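Long-range contact in peptidoglycan D,D-transpeptidase FtsI (Burkholderia pseudomallei, PDB 6HZI), which probably cross-links the peptide stems of peptidoglycan as a penicillin-binding transpeptidase: residues 126-139 with 165-179. Numbering follows the deposited sequence.
Sequences ATKIAMTMKPEEMW and PWKNWRRIEQATMSY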
ATOM      1  N   ALA A 126      -4.543  14.451   5.270  1.00 31.19           N
ATOM      2  CA  ALA A 126      -5.475  13.434   4.731  1.00 33.97           C
ATOM      3  C   ALA A 126      -6.919  13.781   5.128  1.00 35.14           C
ATOM      4  O   ALA A 126      -7.818  13.726   4.271  1.00 37.22           O
ATOM      5  CB  ALA A 126      -5.066  12.061   5.222  1.00 35.32           C
ATOM      6  N   THR A 127      -7.134  14.083   6.405  1.00 35.51           N
ATOM      7  CA  THR A 127      -8.466  14.357   6.965  1.00 35.55           C
ATOM      8  C   THR A 127      -9.072  15.515   6.181  1.00 36.12           C
ATOM      9  O   THR A 127     -10.227  15.429   5.798  1.00 33.95           O
ATOM     10  CB  THR A 127      -8.353  14.712   8.446  1.00 40.34           C
ATOM     11  OG1 THR A 127      -7.843  13.572   9.134  1.00 38.08           O
ATOM     12  CG2 THR A 127      -9.681  15.128   9.041  1.00 41.31           C
ATOM     13  N   LYS A 128      -8.301  16.572   5.980  1.00 36.45           N
ATOM     14  CA  LYS A 128      -8.841  17.825   5.399  1.00 38.35           C
ATOM     15  C   LYS A 128      -9.139  17.631   3.920  1.00 36.70           C
ATOM     16  O   LYS A 128     -10.152  18.142   3.446  1.00 39.78           O
ATOM     17  CB  LYS A 128      -7.869  18.984   5.617  1.00 42.01           C
ATOM     18  CG  LYS A 128      -7.952  19.563   7.016  1.00 39.95           C
ATOM     19  CD  LYS A 128      -7.077  20.703   7.216  1.00 38.02           C
ATOM     20  CE  LYS A 128      -7.063  21.142   8.656  1.00 39.97           C
ATOM     21  NZ  LYS A 128      -6.535  22.521   8.722  1.00 39.64           N
ATOM     22  N   ILE A 129      -8.274  16.910   3.217  1.00 37.21           N
ATOM     23  CA  ILE A 129      -8.575  16.439   1.843  1.00 30.12           C
ATOM     24  C   ILE A 129      -9.850  15.588   1.887  1.00 37.14           C
ATOM     25  O   ILE A 129     -10.780  15.808   1.035  1.00 40.05           O
ATOM     26  CB  ILE A 129      -7.374  15.692   1.274  1.00 28.94           C
ATOM     27  CG1 ILE A 129      -6.170  16.617   1.113  1.00 29.97           C
ATOM     28  CG2 ILE A 129      -7.769  15.112  -0.053  1.00 30.56           C
ATOM     29  CD1 ILE A 129      -4.816  15.932   0.986  1.00 31.29           C
ATOM     30  N   ALA A 130      -9.964  14.681   2.862  1.00 34.77           N
ATOM     31  CA  ALA A 130     -11.126  13.767   2.917  1.00 37.67           C
ATOM     32  C   ALA A 130     -12.407  14.579   3.081  1.00 41.64           C
ATOM     33  O   ALA A 130     -13.443  14.156   2.526  1.00 46.11           O
ATOM     34  CB  ALA A 130     -10.988  12.749   4.019  1.00 35.81           C
ATOM     35  N   MET A 131     -12.353  15.674   3.844  1.00 45.81           N
ATOM     36  CA  MET A 131     -13.551  16.488   4.187  1.00 42.66           C
ATOM     37  C   MET A 131     -14.044  17.225   2.931  1.00 42.80           C
ATOM     38  O   MET A 131     -15.138  17.778   2.960  1.00 46.31           O
ATOM     39  CB  MET A 131     -13.255  17.501   5.292  1.00 40.10           C
ATOM     40  CG  MET A 131     -13.094  16.920   6.687  1.00 45.96           C
ATOM     41  SD  MET A 131     -14.357  15.653   7.074  1.00 60.27           S
ATOM     42  CE  MET A 131     -13.472  14.165   6.601  1.00 59.67           C
ATOM     43  N   THR A 132     -13.327  17.185   1.824  1.00 40.44           N
ATOM     44  CA  THR A 132     -13.854  17.750   0.557  1.00 40.21           C
ATOM     45  C   THR A 132     -14.720  16.715  -0.181  1.00 41.59           C
ATOM     46  O   THR A 132     -15.062  16.986  -1.373  1.00 43.54           O
ATOM     47  CB  THR A 132     -12.716  18.236  -0.358  1.00 42.68           C
ATOM     48  OG1 THR A 132     -12.044  17.158  -1.046  1.00 38.97           O
ATOM     49  CG2 THR A 132     -11.727  19.089   0.414  1.00 39.89           C
ATOM     50  N   MET A 133     -14.993  15.548   0.401  1.00 39.22           N
ATOM     51  CA  MET A 133     -15.670  14.448  -0.364  1.00 43.80           C
ATOM     52  C   MET A 133     -16.763  13.844   0.510  1.00 39.00           C
ATOM     53  O   MET A 133     -16.706  14.025   1.757  1.00 35.76           O
ATOM     54  CB  MET A 133     -14.709  13.333  -0.805  1.00 45.43           C
ATOM     55  CG  MET A 133     -13.617  13.783  -1.770  1.00 43.82           C
ATOM     56  SD  MET A 133     -12.324  12.520  -2.178  1.00 39.53           S
ATOM     57  CE  MET A 133     -11.403  12.434  -0.641  1.00 40.44           C
ATOM     58  N   LYS A 134     -17.751  13.218  -0.121  1.00 43.64           N
ATOM     59  CA  LYS A 134     -18.909  12.610   0.603  1.00 54.82           C
ATOM     60  C   LYS A 134     -18.553  11.175   0.962  1.00 49.33           C
ATOM     61  O   LYS A 134     -17.831  10.533   0.201  1.00 50.01           O
ATOM     62  CB  LYS A 134     -20.168  12.569  -0.272  1.00 71.11           C
ATOM     63  CG  LYS A 134     -20.720  13.919  -0.727  1.00 72.89           C
ATOM     64  CD  LYS A 134     -21.626  13.827  -1.941  1.00 79.52           C
ATOM     65  CE  LYS A 134     -21.945  15.191  -2.529  1.00 94.01           C
ATOM     66  NZ  LYS A 134     -22.001  15.157  -4.010  1.00 95.47           N
ATOM     67  N   PRO A 135     -19.016  10.650   2.117  1.00 50.82           N
ATOM     68  CA  PRO A 135     -18.861   9.224   2.448  1.00 55.72           C
ATOM     69  C   PRO A 135     -19.132   8.271   1.266  1.00 51.50           C
ATOM     70  O   PRO A 135     -18.413   7.338   1.000  1.00 48.23           O
ATOM     71  CB  PRO A 135     -19.919   9.043   3.554  1.00 50.97           C
ATOM     72  CG  PRO A 135     -19.914  10.381   4.277  1.00 47.17           C
ATOM     73  CD  PRO A 135     -19.718  11.398   3.173  1.00 47.81           C
ATOM     74  N   GLU A 136     -20.184   8.552   0.529  1.00 48.93           N
ATOM     75  CA  GLU A 136     -20.592   7.662  -0.565  1.00 55.80           C
ATOM     76  C   GLU A 136     -19.447   7.629  -1.578  1.00 46.67           C
ATOM     77  O   GLU A 136     -19.148   6.562  -2.107  1.00 51.61           O
ATOM     78  CB  GLU A 136     -21.947   8.120  -1.106  1.00 59.52           C
ATOM     79  CG  GLU A 136     -22.469   7.264  -2.246  1.00 67.90           C
ATOM     80  CD  GLU A 136     -23.741   7.805  -2.862  1.00 71.32           C
ATOM     81  OE1 GLU A 136     -24.364   8.696  -2.255  1.00 73.64           O
ATOM     82  OE2 GLU A 136     -24.076   7.362  -3.953  1.00 62.21           O
ATOM     83  N   GLU A 137     -18.883   8.779  -1.899  1.00 49.06           N
ATOM     84  CA  GLU A 137     -17.825   8.885  -2.928  1.00 49.95           C
ATOM     85  C   GLU A 137     -16.653   7.976  -2.535  1.00 46.52           C
ATOM     86  O   GLU A 137     -16.151   7.282  -3.408  1.00 44.52           O
ATOM     87  CB  GLU A 137     -17.375  10.333  -3.053  1.00 50.50           C
ATOM     88  CG  GLU A 137     -18.326  11.182  -3.862  1.00 47.29           C
ATOM     89  CD  GLU A 137     -17.991  12.665  -3.874  1.00 42.66           C
ATOM     90  OE1 GLU A 137     -17.435  13.183  -2.878  1.00 44.93           O
ATOM     91  OE2 GLU A 137     -18.266  13.285  -4.890  1.00 39.29           O
ATOM     92  N   MET A 138     -16.307   7.977  -1.255  1.00 38.44           N
ATOM     93  CA  MET A 138     -15.107   7.334  -0.690  1.00 46.22           C
ATOM     94  C   MET A 138     -15.382   5.833  -0.592  1.00 44.88           C
ATOM     95  O   MET A 138     -14.508   5.038  -1.033  1.00 43.22           O
ATOM     96  CB  MET A 138     -14.756   7.935   0.679  1.00 43.35           C
ATOM     97  CG  MET A 138     -14.085   9.312   0.540  1.00 49.00           C
ATOM     98  SD  MET A 138     -13.492  10.014   2.082  1.00 52.61           S
ATOM     99  CE  MET A 138     -12.569   8.661   2.812  1.00 65.17           C
ATOM    100  N   TRP A 139     -16.560   5.466  -0.079  1.00 47.42           N
ATOM    101  CA  TRP A 139     -17.035   4.051  -0.017  1.00 48.14           C
ATOM    102  C   TRP A 139     -17.032   3.481  -1.441  1.00 41.34           C
ATOM    103  O   TRP A 139     -16.506   2.396  -1.656  1.00 40.97           O
ATOM    104  CB  TRP A 139     -18.407   3.922   0.659  1.00 47.26           C
ATOM    105  CG  TRP A 139     -18.852   2.512   0.945  1.00 41.70           C
ATOM    106  CD1 TRP A 139     -18.824   1.839   2.148  1.00 39.99           C
ATOM    107  CD2 TRP A 139     -19.436   1.609  -0.011  1.00 39.32           C
ATOM    108  NE1 TRP A 139     -19.314   0.566   1.995  1.00 41.61           N
ATOM    109  CE2 TRP A 139     -19.713   0.406   0.685  1.00 38.12           C
ATOM    110  CE3 TRP A 139     -19.741   1.713  -1.385  1.00 42.71           C
ATOM    111  CZ2 TRP A 139     -20.273  -0.698   0.041  1.00 39.43           C
ATOM    112  CZ3 TRP A 139     -20.287   0.621  -2.020  1.00 44.18           C
ATOM    113  CH2 TRP A 139     -20.549  -0.567  -1.308  1.00 42.25           C
ATOM    114  N   PRO A 165     -20.806   0.516   6.226  1.00 49.63           N
ATOM    115  CA  PRO A 165     -21.590   1.060   5.113  1.00 54.66           C
ATOM    116  C   PRO A 165     -21.638   2.582   5.269  1.00 54.07           C
ATOM    117  O   PRO A 165     -21.542   3.100   6.401  1.00 45.44           O
ATOM    118  CB  PRO A 165     -22.982   0.446   5.237  1.00 51.19           C
ATOM    119  CG  PRO A 165     -22.785  -0.681   6.262  1.00 53.03           C
ATOM    120  CD  PRO A 165     -21.596  -0.314   7.142  1.00 49.13           C
ATOM    121  N   TRP A 166     -21.681   3.275   4.143  1.00 57.11           N
ATOM    122  CA  TRP A 166     -21.294   4.705   4.148  1.00 61.37           C
ATOM    123  C   TRP A 166     -22.346   5.542   4.877  1.00 62.67           C
ATOM    124  O   TRP A 166     -21.915   6.396   5.657  1.00 56.26           O
ATOM    125  CB  TRP A 166     -21.017   5.174   2.741  1.00 56.02           C
ATOM    126  CG  TRP A 166     -22.154   5.082   1.789  1.00 62.28           C
ATOM    127  CD1 TRP A 166     -22.352   4.121   0.850  1.00 67.61           C
ATOM    128  CD2 TRP A 166     -23.173   6.071   1.583  1.00 78.42           C
ATOM    129  NE1 TRP A 166     -23.428   4.437   0.075  1.00 74.67           N
ATOM    130  CE2 TRP A 166     -23.956   5.626   0.500  1.00 78.20           C
ATOM    131  CE3 TRP A 166     -23.506   7.280   2.207  1.00 73.95           C
ATOM    132  CZ2 TRP A 166     -25.044   6.358   0.025  1.00 78.48           C
ATOM    133  CZ3 TRP A 166     -24.581   7.999   1.737  1.00 66.05           C
ATOM    134  CH2 TRP A 166     -25.340   7.541   0.662  1.00 71.02           C
ATOM    135  N   LYS A 167     -23.642   5.215   4.720  1.00 66.91           N
ATOM    136  CA  LYS A 167     -24.776   5.912   5.406  1.00 58.50           C
ATOM    137  C   LYS A 167     -24.603   5.822   6.921  1.00 54.91           C
ATOM    138  O   LYS A 167     -25.232   6.623   7.587  1.00 56.33           O
ATOM    139  CB  LYS A 167     -26.153   5.358   5.010  1.00 57.72           C
ATOM    140  CG  LYS A 167     -26.559   5.643   3.571  1.00 64.62           C
ATOM    141  CD  LYS A 167     -27.849   4.978   3.102  1.00 68.45           C
ATOM    142  CE  LYS A 167     -28.098   5.245   1.624  1.00 76.39           C
ATOM    143  NZ  LYS A 167     -29.376   4.693   1.140  1.00 79.24           N
ATOM    144  N   ASN A 168     -23.773   4.925   7.458  1.00 54.40           N
ATOM    145  CA  ASN A 168     -23.486   4.887   8.922  1.00 58.49           C
ATOM    146  C   ASN A 168     -22.281   5.746   9.315  1.00 62.53           C
ATOM    147  O   ASN A 168     -21.972   5.733  10.521  1.00 58.66           O
ATOM    148  CB  ASN A 168     -23.148   3.494   9.454  1.00 70.00           C
ATOM    149  CG  ASN A 168     -24.300   2.535   9.322  1.00 75.68           C
ATOM    150  OD1 ASN A 168     -25.403   2.944   8.986  1.00 84.75           O
ATOM    151  ND2 ASN A 168     -24.042   1.266   9.566  1.00 80.86           N
ATOM    152  N   TRP A 169     -21.587   6.421   8.385  1.00 63.47           N
ATOM    153  CA  TRP A 169     -20.292   7.086   8.728  1.00 67.05           C
ATOM    154  C   TRP A 169     -20.568   8.403   9.466  1.00 62.60           C
ATOM    155  O   TRP A 169     -21.177   9.304   8.862  1.00 48.93           O
ATOM    156  CB  TRP A 169     -19.395   7.369   7.510  1.00 72.27           C
ATOM    157  CG  TRP A 169     -18.791   6.213   6.774  1.00 65.52           C
ATOM    158  CD1 TRP A 169     -19.070   4.884   6.891  1.00 57.68           C
ATOM    159  CD2 TRP A 169     -17.849   6.336   5.700  1.00 61.64           C
ATOM    160  NE1 TRP A 169     -18.345   4.173   5.982  1.00 58.35           N
ATOM    161  CE2 TRP A 169     -17.601   5.037   5.225  1.00 64.55           C
ATOM    162  CE3 TRP A 169     -17.184   7.418   5.114  1.00 56.86           C
ATOM    163  CZ2 TRP A 169     -16.687   4.793   4.205  1.00 63.03           C
ATOM    164  CZ3 TRP A 169     -16.324   7.180   4.072  1.00 55.73           C
ATOM    165  CH2 TRP A 169     -16.056   5.882   3.647  1.00 59.89           C
ATOM    166  N   ARG A 170     -20.081   8.528  10.701  1.00 61.23           N
ATOM    167  CA  ARG A 170     -19.900   9.842  11.370  1.00 63.51           C
ATOM    168  C   ARG A 170     -18.735  10.549  10.661  1.00 63.16           C
ATOM    169  O   ARG A 170     -17.829   9.862  10.145  1.00 62.96           O
ATOM    170  CB  ARG A 170     -19.626   9.657  12.870  1.00 69.00           C
ATOM    171  CG  ARG A 170     -20.744   8.982  13.665  1.00 72.91           C
ATOM    172  CD  ARG A 170     -20.215   8.446  14.986  1.00 81.05           C
ATOM    173  NE  ARG A 170     -19.852   9.561  15.845  1.00 87.58           N
ATOM    174  CZ  ARG A 170     -19.084   9.499  16.934  1.00101.14           C
ATOM    175  NH1 ARG A 170     -18.544   8.355  17.324  1.00107.04           N
ATOM    176  NH2 ARG A 170     -18.856  10.597  17.636  1.00104.74           N
ATOM    177  N   ARG A 171     -18.710  11.874  10.657  1.00 66.63           N
ATOM    178  CA  ARG A 171     -17.658  12.661   9.952  1.00 65.04           C
ATOM    179  C   ARG A 171     -16.249  12.286  10.455  1.00 55.51           C
ATOM    180  O   ARG A 171     -15.331  12.293   9.622  1.00 55.40           O
ATOM    181  CB  ARG A 171     -17.934  14.156  10.094  1.00 66.44           C
ATOM    182  CG  ARG A 171     -17.131  15.021   9.137  1.00 72.28           C
ATOM    183  CD  ARG A 171     -17.674  16.436   9.053  1.00 74.22           C
ATOM    184  NE  ARG A 171     -17.785  17.081  10.371  1.00 79.81           N
ATOM    185  CZ  ARG A 171     -17.491  18.358  10.615  1.00 77.50           C
ATOM    186  NH1 ARG A 171     -17.042  19.131   9.642  1.00 77.43           N
ATOM    187  NH2 ARG A 171     -17.595  18.857  11.834  1.00 71.61           N
ATOM    188  N   ILE A 172     -16.086  11.964  11.741  1.00 44.10           N
ATOM    189  CA  ILE A 172     -14.808  11.525  12.377  1.00 45.22           C
ATOM    190  C   ILE A 172     -14.361  10.124  11.865  1.00 53.47           C
ATOM    191  O   ILE A 172     -13.150   9.783  11.957  1.00 46.88           O
ATOM    192  CB  ILE A 172     -14.985  11.545  13.903  1.00 40.95           C
ATOM    193  CG1 ILE A 172     -13.692  11.268  14.665  1.00 48.11           C
ATOM    194  CG2 ILE A 172     -16.038  10.551  14.347  1.00 44.20           C
ATOM    195  CD1 ILE A 172     -12.508  12.142  14.256  1.00 57.54           C
ATOM    196  N   GLU A 173     -15.281   9.279  11.400  1.00 51.41           N
ATOM    197  CA  GLU A 173     -14.924   7.958  10.833  1.00 55.96           C
ATOM    198  C   GLU A 173     -14.403   8.153   9.401  1.00 47.79           C
ATOM    199  O   GLU A 173     -13.410   7.522   9.058  1.00 42.16           O
ATOM    200  CB  GLU A 173     -16.127   7.023  10.935  1.00 61.49           C
ATOM    201  CG  GLU A 173     -16.334   6.547  12.362  1.00 67.72           C
ATOM    202  CD  GLU A 173     -17.768   6.266  12.770  1.00 69.07           C
ATOM    203  OE1 GLU A 173     -18.704   6.632  12.015  1.00 68.94           O
ATOM    204  OE2 GLU A 173     -17.937   5.679  13.840  1.00 70.66           O
ATOM    205  N   GLN A 174     -15.068   8.978   8.595  1.00 38.17           N
ATOM    206  CA  GLN A 174     -14.505   9.453   7.315  1.00 43.23           C
ATOM    207  C   GLN A 174     -13.069   9.946   7.568  1.00 41.78           C
ATOM    208  O   GLN A 174     -12.178   9.650   6.795  1.00 41.93           O
ATOM    209  CB  GLN A 174     -15.370  10.560   6.711  1.00 45.98           C
ATOM    210  CG  GLN A 174     -14.915  10.942   5.308  1.00 47.51           C
ATOM    211  CD  GLN A 174     -15.932  11.787   4.592  1.00 48.82           C
ATOM    212  OE1 GLN A 174     -17.084  11.775   4.966  1.00 58.48           O
ATOM    213  NE2 GLN A 174     -15.529  12.519   3.560  1.00 44.35           N
ATOM    214  N   ALA A 175     -12.832  10.662   8.653  1.00 43.26           N
ATOM    215  CA  ALA A 175     -11.489  11.205   8.914  1.00 45.08           C
ATOM    216  C   ALA A 175     -10.559  10.021   9.128  1.00 43.80           C
ATOM    217  O   ALA A 175      -9.566   9.935   8.404  1.00 46.36           O
ATOM    218  CB  ALA A 175     -11.489  12.123  10.115  1.00 46.63           C
ATOM    219  N   THR A 176     -10.857   9.177  10.129  1.00 46.20           N
ATOM    220  CA  THR A 176      -9.968   8.060  10.542  1.00 43.92           C
ATOM    221  C   THR A 176      -9.728   7.212   9.288  1.00 45.98           C
ATOM    222  O   THR A 176      -8.591   6.835   9.054  1.00 42.85           O
ATOM    223  CB  THR A 176     -10.512   7.220  11.705  1.00 39.94           C
ATOM    224  OG1 THR A 176     -11.790   6.706  11.304  1.00 49.21           O
ATOM    225  CG2 THR A 176     -10.593   8.007  12.996  1.00 41.96           C
ATOM    226  N   MET A 177     -10.760   6.981   8.477  1.00 43.35           N
ATOM    227  CA  MET A 177     -10.613   6.094   7.304  1.00 47.79           C
ATOM    228  C   MET A 177      -9.696   6.762   6.261  1.00 44.94           C
ATOM    229  O   MET A 177      -8.914   6.019   5.565  1.00 36.24           O
ATOM    230  CB  MET A 177     -11.982   5.752   6.725  1.00 46.83           C
ATOM    231  CG  MET A 177     -12.706   4.623   7.472  1.00 44.98           C
ATOM    232  SD  MET A 177     -14.254   4.288   6.569  1.00 47.58           S
ATOM    233  CE  MET A 177     -15.415   4.941   7.765  1.00 54.14           C
ATOM    234  N   SER A 178      -9.695   8.097   6.215  1.00 40.80           N
ATOM    235  CA  SER A 178      -8.838   8.862   5.271  1.00 38.40           C
ATOM    236  C   SER A 178      -7.365   8.549   5.547  1.00 37.70           C
ATOM    237  O   SER A 178      -6.561   8.671   4.580  1.00 37.75           O
ATOM    238  CB  SER A 178      -9.093  10.360   5.293  1.00 38.31           C
ATOM    239  OG  SER A 178      -8.417  11.023   6.357  1.00 37.98           O
ATOM    240  N   TYR A 179      -7.007   8.237   6.804  1.00 35.96           N
ATOM    241  CA  TYR A 179      -5.623   7.823   7.167  1.00 39.38           C
ATOM    242  C   TYR A 179      -5.579   6.348   7.603  1.00 36.10           C
ATOM    243  O   TYR A 179      -4.624   5.958   8.279  1.00 40.43           O
ATOM    244  CB  TYR A 179      -4.986   8.809   8.162  1.00 40.45           C
ATOM    245  CG  TYR A 179      -5.677   9.120   9.463  1.00 41.67           C
ATOM    246  CD1 TYR A 179      -5.416   8.362  10.589  1.00 46.66           C
ATOM    247  CD2 TYR A 179      -6.489  10.243   9.615  1.00 43.94           C
ATOM    248  CE1 TYR A 179      -5.981   8.672  11.814  1.00 45.29           C
ATOM    249  CE2 TYR A 179      -7.089  10.549  10.821  1.00 38.57           C
ATOM    250  CZ  TYR A 179      -6.807   9.774  11.935  1.00 44.93           C
ATOM    251  OH  TYR A 179      -7.313  10.054  13.176  1.00 44.36           O
TER
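Gln174 reaches from helix 171-178 into the turn that joins helices 123-130 and 135-144, in the all-helical part of the penicillin-binding transpeptidase fold. Its amide nitrogen does the polar work. NE2 gives a fairly straight bond to Met133 O (2.6 Å, 154° at the hydrogen) and a weak, bent one to Ala130 O. Met133 O lies in the Gln174 amide plane, while NE2 stands well above the Met133 carbonyl plane. Both acceptors belong to the type I turn Ala130-Met133, so one side chain ties the two ends of that turn to the neighbouring helix. An extended chain, with CG opposite the backbone N (chi1 -173°), gives it the length to do so.

Sulfur and aliphatic groups pack against the same glutamine: the Met138 side chain crosses it at about a right angle, with SD 3.6 Å from NE2, Met131 CE slides past CG, and the Pro135 ring sets CG and CD against OE1. Met131 SD also rests on CG of Arg171, whose guanidinium turns to Asp99 in a salt bridge.

Aromatic packing fills the other end. Glu136 CB sits almost centrally over the six-membered ring of Trp166, 3.5 Å from its centroid, and its carboxylate runs on nearly parallel to the ring. Trp166 CD1 in turn lies over a face of Trp139, while Trp169 receives Pro135 CB at CE3 and Met138 CB at its edge.

Where the axes of helix segments 126-130 and 171-178 come within 8.3 Å, small residues meet. Thr127 CG2 touches Ala175 CB, and Ala130 CB presses against Ser178 CB at 3.3 Å, while Ser178 OG bonds back to Ala175 O.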